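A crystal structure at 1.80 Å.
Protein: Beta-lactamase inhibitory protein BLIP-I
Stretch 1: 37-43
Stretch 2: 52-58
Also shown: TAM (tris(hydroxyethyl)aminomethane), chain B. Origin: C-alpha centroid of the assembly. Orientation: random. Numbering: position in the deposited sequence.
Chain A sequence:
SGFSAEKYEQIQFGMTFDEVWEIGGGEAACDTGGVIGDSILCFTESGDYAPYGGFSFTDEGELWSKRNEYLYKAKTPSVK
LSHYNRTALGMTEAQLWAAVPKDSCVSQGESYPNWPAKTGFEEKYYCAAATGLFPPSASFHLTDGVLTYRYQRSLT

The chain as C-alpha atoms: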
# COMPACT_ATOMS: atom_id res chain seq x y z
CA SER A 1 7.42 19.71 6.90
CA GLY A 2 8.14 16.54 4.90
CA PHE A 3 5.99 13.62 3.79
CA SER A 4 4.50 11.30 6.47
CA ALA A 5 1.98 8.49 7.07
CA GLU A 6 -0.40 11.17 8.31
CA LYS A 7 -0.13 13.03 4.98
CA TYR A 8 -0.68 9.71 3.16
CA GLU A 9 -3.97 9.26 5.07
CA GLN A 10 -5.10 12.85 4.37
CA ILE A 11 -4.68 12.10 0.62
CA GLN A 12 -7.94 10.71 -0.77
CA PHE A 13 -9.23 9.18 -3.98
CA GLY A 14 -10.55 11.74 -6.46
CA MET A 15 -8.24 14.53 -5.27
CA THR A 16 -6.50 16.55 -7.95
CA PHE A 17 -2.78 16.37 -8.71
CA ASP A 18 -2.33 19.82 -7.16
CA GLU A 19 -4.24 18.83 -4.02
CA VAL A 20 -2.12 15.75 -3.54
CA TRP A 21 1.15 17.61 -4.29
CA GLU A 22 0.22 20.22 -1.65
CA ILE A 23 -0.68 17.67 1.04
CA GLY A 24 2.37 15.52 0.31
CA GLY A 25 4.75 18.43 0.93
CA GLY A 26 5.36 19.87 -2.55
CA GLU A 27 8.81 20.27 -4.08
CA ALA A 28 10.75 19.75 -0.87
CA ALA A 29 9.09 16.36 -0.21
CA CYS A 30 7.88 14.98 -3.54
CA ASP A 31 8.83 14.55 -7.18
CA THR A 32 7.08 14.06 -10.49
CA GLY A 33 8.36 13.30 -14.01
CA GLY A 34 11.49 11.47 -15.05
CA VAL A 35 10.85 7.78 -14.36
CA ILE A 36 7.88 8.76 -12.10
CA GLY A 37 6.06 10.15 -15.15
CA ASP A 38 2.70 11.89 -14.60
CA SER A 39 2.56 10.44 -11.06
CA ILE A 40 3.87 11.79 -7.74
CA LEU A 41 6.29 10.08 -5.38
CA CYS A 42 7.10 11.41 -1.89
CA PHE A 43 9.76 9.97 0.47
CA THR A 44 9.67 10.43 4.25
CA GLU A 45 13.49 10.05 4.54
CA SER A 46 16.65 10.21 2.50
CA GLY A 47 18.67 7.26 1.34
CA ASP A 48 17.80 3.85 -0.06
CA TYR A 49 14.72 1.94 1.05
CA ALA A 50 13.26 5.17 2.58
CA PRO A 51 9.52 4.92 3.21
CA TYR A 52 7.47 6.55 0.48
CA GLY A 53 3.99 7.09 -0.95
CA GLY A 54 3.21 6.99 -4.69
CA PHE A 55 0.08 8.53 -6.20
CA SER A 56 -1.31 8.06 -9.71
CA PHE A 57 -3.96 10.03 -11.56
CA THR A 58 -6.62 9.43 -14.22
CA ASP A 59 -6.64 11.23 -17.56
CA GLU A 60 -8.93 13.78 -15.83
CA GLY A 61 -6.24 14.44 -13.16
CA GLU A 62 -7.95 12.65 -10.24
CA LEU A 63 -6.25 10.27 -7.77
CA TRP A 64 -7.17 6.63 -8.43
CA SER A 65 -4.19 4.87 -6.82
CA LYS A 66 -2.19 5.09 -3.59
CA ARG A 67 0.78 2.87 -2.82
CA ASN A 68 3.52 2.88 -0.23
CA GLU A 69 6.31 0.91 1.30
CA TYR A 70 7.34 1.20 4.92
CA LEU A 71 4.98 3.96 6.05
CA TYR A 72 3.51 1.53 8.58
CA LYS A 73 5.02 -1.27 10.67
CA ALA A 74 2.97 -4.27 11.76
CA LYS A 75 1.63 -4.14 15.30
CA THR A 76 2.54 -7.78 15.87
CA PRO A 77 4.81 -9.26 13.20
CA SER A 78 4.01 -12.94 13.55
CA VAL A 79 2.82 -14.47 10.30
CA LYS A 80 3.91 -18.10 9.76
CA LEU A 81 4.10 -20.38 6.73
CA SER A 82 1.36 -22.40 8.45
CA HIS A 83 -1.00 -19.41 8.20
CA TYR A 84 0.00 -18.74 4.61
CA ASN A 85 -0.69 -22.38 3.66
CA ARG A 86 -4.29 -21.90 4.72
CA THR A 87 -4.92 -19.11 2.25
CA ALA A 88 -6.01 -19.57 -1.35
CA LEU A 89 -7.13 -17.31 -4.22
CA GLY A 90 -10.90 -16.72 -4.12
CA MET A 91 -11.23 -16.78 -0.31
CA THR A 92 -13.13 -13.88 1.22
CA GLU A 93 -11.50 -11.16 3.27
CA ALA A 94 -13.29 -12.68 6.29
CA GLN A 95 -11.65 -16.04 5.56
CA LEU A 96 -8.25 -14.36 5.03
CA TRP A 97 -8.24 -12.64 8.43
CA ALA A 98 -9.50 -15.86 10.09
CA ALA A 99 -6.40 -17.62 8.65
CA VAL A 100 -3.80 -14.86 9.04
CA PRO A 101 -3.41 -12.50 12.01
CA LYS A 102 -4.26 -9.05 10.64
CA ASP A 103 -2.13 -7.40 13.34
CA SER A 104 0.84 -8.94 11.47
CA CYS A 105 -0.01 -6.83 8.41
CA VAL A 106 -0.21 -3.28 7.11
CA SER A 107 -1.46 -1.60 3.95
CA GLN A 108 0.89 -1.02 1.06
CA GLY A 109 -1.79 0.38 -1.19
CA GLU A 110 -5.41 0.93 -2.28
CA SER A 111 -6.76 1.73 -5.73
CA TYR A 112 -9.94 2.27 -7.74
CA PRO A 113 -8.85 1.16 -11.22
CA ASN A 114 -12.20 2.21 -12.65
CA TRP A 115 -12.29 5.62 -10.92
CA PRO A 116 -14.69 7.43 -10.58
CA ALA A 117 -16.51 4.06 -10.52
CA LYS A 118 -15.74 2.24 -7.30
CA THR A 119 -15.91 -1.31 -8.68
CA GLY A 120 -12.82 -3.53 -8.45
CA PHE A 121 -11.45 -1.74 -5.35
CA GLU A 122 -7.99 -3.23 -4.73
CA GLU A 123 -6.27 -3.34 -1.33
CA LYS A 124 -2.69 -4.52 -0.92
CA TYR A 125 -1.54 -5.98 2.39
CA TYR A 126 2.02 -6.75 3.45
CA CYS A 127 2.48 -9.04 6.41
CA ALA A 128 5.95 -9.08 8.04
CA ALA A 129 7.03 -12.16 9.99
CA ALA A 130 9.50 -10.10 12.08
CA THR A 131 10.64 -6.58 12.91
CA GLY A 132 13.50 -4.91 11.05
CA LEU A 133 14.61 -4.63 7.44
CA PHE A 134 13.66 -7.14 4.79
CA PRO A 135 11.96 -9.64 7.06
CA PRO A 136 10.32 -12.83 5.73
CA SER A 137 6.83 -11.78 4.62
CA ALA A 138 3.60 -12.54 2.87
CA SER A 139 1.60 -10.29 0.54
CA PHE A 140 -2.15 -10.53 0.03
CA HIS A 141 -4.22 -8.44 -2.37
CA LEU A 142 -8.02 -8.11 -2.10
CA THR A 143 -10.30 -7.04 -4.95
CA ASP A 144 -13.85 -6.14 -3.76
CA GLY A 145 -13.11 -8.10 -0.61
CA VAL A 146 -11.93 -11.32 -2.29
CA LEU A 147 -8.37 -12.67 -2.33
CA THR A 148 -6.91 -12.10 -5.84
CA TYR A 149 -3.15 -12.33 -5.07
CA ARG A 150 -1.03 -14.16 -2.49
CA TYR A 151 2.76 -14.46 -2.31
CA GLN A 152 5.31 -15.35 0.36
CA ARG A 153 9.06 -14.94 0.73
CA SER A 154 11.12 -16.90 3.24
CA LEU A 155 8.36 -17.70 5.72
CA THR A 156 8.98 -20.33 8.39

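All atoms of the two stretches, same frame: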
# COMPACT_ATOMS: atom_id res chain seq x y z
N GLY A 37 7.07 9.77 -14.16
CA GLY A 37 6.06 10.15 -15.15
C GLY A 37 5.03 11.11 -14.59
O GLY A 37 5.38 11.96 -13.78
N ASP A 38 3.77 10.96 -15.01
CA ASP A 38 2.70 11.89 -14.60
C ASP A 38 2.37 11.76 -13.10
O ASP A 38 1.61 12.57 -12.55
CB ASP A 38 1.43 11.63 -15.41
CG ASP A 38 1.57 12.08 -16.87
OD1 ASP A 38 2.55 12.75 -17.21
OD2 ASP A 38 0.69 11.74 -17.66
N SER A 39 2.91 10.73 -12.45
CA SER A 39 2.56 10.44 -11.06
C SER A 39 3.33 11.31 -10.05
O SER A 39 4.08 12.20 -10.44
CB SER A 39 2.78 8.95 -10.79
OG SER A 39 1.88 8.18 -11.61
N ILE A 40 3.10 11.08 -8.76
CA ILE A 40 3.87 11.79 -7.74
C ILE A 40 4.46 10.76 -6.84
O ILE A 40 3.77 9.80 -6.50
CB ILE A 40 2.91 12.70 -6.88
CG1 ILE A 40 2.35 13.84 -7.74
CG2 ILE A 40 3.66 13.27 -5.68
CD1 ILE A 40 1.22 14.66 -7.08
N LEU A 41 5.68 10.98 -6.36
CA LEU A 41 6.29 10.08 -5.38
C LEU A 41 6.88 10.96 -4.29
O LEU A 41 7.56 11.95 -4.60
CB LEU A 41 7.43 9.30 -6.05
CG LEU A 41 8.18 8.23 -5.28
CD1 LEU A 41 7.22 7.14 -4.87
CD2 LEU A 41 9.30 7.65 -6.17
N CYS A 42 6.60 10.63 -3.04
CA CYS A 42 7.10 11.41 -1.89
C CYS A 42 7.78 10.44 -0.92
O CYS A 42 7.23 9.40 -0.59
CB CYS A 42 5.95 12.12 -1.16
SG CYS A 42 4.80 13.09 -2.22
N PHE A 43 8.99 10.79 -0.48
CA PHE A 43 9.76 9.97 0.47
C PHE A 43 9.75 10.63 1.84
O PHE A 43 9.80 11.84 1.94
CB PHE A 43 11.21 9.82 -0.02
CG PHE A 43 11.38 8.84 -1.16
CD1 PHE A 43 11.51 7.48 -0.92
CD2 PHE A 43 11.44 9.29 -2.48
CE1 PHE A 43 11.68 6.58 -1.96
CE2 PHE A 43 11.60 8.39 -3.53
CZ PHE A 43 11.72 7.03 -3.27
N TYR A 52 7.95 5.62 1.48
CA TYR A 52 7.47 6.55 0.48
C TYR A 52 5.98 6.30 0.24
O TYR A 52 5.44 5.25 0.63
CB TYR A 52 8.24 6.37 -0.84
CG TYR A 52 8.04 5.01 -1.50
CD1 TYR A 52 6.98 4.80 -2.39
CD2 TYR A 52 8.87 3.93 -1.19
CE1 TYR A 52 6.78 3.54 -2.98
CE2 TYR A 52 8.69 2.69 -1.80
CZ TYR A 52 7.63 2.50 -2.69
OH TYR A 52 7.43 1.26 -3.28
N GLY A 53 5.34 7.28 -0.39
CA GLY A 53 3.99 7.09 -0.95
C GLY A 53 4.06 7.43 -2.44
O GLY A 53 4.77 8.37 -2.85
N GLY A 54 3.31 6.69 -3.26
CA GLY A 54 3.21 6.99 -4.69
C GLY A 54 1.74 7.19 -5.04
O GLY A 54 0.87 6.47 -4.52
N PHE A 55 1.45 8.16 -5.90
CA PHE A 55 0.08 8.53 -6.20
C PHE A 55 -0.07 8.64 -7.71
O PHE A 55 0.72 9.33 -8.36
CB PHE A 55 -0.19 9.90 -5.54
CG PHE A 55 0.13 9.89 -4.10
CD1 PHE A 55 -0.71 9.20 -3.22
CD2 PHE A 55 1.32 10.41 -3.63
CE1 PHE A 55 -0.40 9.13 -1.86
CE2 PHE A 55 1.64 10.36 -2.27
CZ PHE A 55 0.80 9.71 -1.37
N SER A 56 -1.09 8.00 -8.26
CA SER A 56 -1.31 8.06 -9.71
C SER A 56 -2.68 8.59 -10.03
O SER A 56 -3.62 8.44 -9.21
CB SER A 56 -1.10 6.69 -10.35
OG SER A 56 0.27 6.31 -10.20
N PHE A 57 -2.78 9.23 -11.19
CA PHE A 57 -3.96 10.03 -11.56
C PHE A 57 -4.62 9.58 -12.86
O PHE A 57 -3.95 9.11 -13.75
CB PHE A 57 -3.54 11.49 -11.68
CG PHE A 57 -3.00 12.02 -10.39
CD1 PHE A 57 -1.66 11.85 -10.05
CD2 PHE A 57 -3.87 12.54 -9.46
CE1 PHE A 57 -1.17 12.29 -8.83
CE2 PHE A 57 -3.39 13.00 -8.23
CZ PHE A 57 -2.07 12.87 -7.90
N THR A 58 -5.94 9.76 -12.97
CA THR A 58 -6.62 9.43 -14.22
C THR A 58 -6.33 10.51 -15.28
O THR A 58 -5.71 11.55 -15.03
CB THR A 58 -8.15 9.40 -14.03
OG1 THR A 58 -8.54 10.73 -13.68
CG2 THR A 58 -8.58 8.45 -12.91
C TAM B . -6.40 3.59 -15.06
C1 TAM B . -5.53 2.36 -14.92
C2 TAM B . -7.67 3.28 -15.84
C3 TAM B . -5.61 4.69 -15.74
C4 TAM B . -6.20 1.33 -14.03
C5 TAM B . -8.19 1.87 -15.55
C6 TAM B . -6.32 6.03 -15.63
N TAM B . -6.76 4.05 -13.72
O4 TAM B . -5.32 0.20 -13.89
O5 TAM B . -8.19 1.08 -16.75
O6 TAM B . -7.61 5.87 -15.03
O HOH W 1 -0.48 9.47 -12.81

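The most unusual feature of this contact lies where the regular backbone ladder gives out: the two stretches are tied there by a pair of serine hydroxyls and a water. S39 OG and S56 OG lie 2.8 Å apart, a hydrogen bond in which either hydroxyl could be the donor. Both side chains adopt the m rotamer (chi1 of -64° and -65°), and both CA-to-CB bonds point sideways relative to the opposing stretch. A water adds a second link, 2.9 Å from S39 OG and 2.8 Å from F57 N; it accepts from the amide of F57, so S39, just before its strand begins, is joined to S56 directly and to F57 through the water.

Beyond this clasp, the strands 40-43 and 52-57 run antiparallel, their N-to-C directions 170° apart and their axes approaching to 4.7 Å. The register follows from two reciprocal amide-carbonyl pairs. I40 N donates to F55 O at 3.0 Å, with an N-H...O angle of 164°, and F55 N returns the bond to I40 O at 2.9 Å and 157°. Two residues along, C42 N donates to G53 O at 2.9 Å and 169°, while G53 N reaches C42 O at 2.8 Å and 157°. The CA separations alternate accordingly: 5.2 and 5.4 Å between the CA atoms of the hydrogen-bonded pairs I40-F55 and C42-G53, but 4.4 and 4.1 Å between those of the non-hydrogen-bonded pairs L41-G54 and F43-Y52. Carbonyls that accept amide protons also face CA-H groups: G54 CA lies 3.4 Å from I40 O, and L41 CA lies 3.4 Å from G53 O, with angles at hydrogen of 140° and 142°.

The sheet face bearing I40, C42 and F55 is buried. I40 CG2 approaches F55 CD2 at 4.2 Å, and I40 CD1 reaches F57 CE1 at 3.8 Å, so one isoleucine touches two phenylalanine rings. C42 SG, bonded covalently elsewhere in the structure, sits 4.2 Å from F55 CE2. It is 81° off the ring normal, which places the sulfur at the ring edge. G53 leaves room for this ring: an ideal CB there would lie only 3.0 Å from F55 CZ and would be crowded.

L41, F43 and Y52 share the other face. The CA-to-CB bond of L41 points to that face, but the end of the side chain comes nearer the opposing strand, with L41 CD1 3.4 Å from Y52 CD1 and also 3.4 Å from G53 O. The same methyl is 4.0 Å from G54 CA, passing over a position with no side chain. F43 CD1 packs 3.5 Å from Y52 CB. The F43 and Y52 rings, with centroids 5.6 Å apart and planes at 56°, form an oblique aromatic pair. Together the two stretches bury 481 Å², summed over both sides.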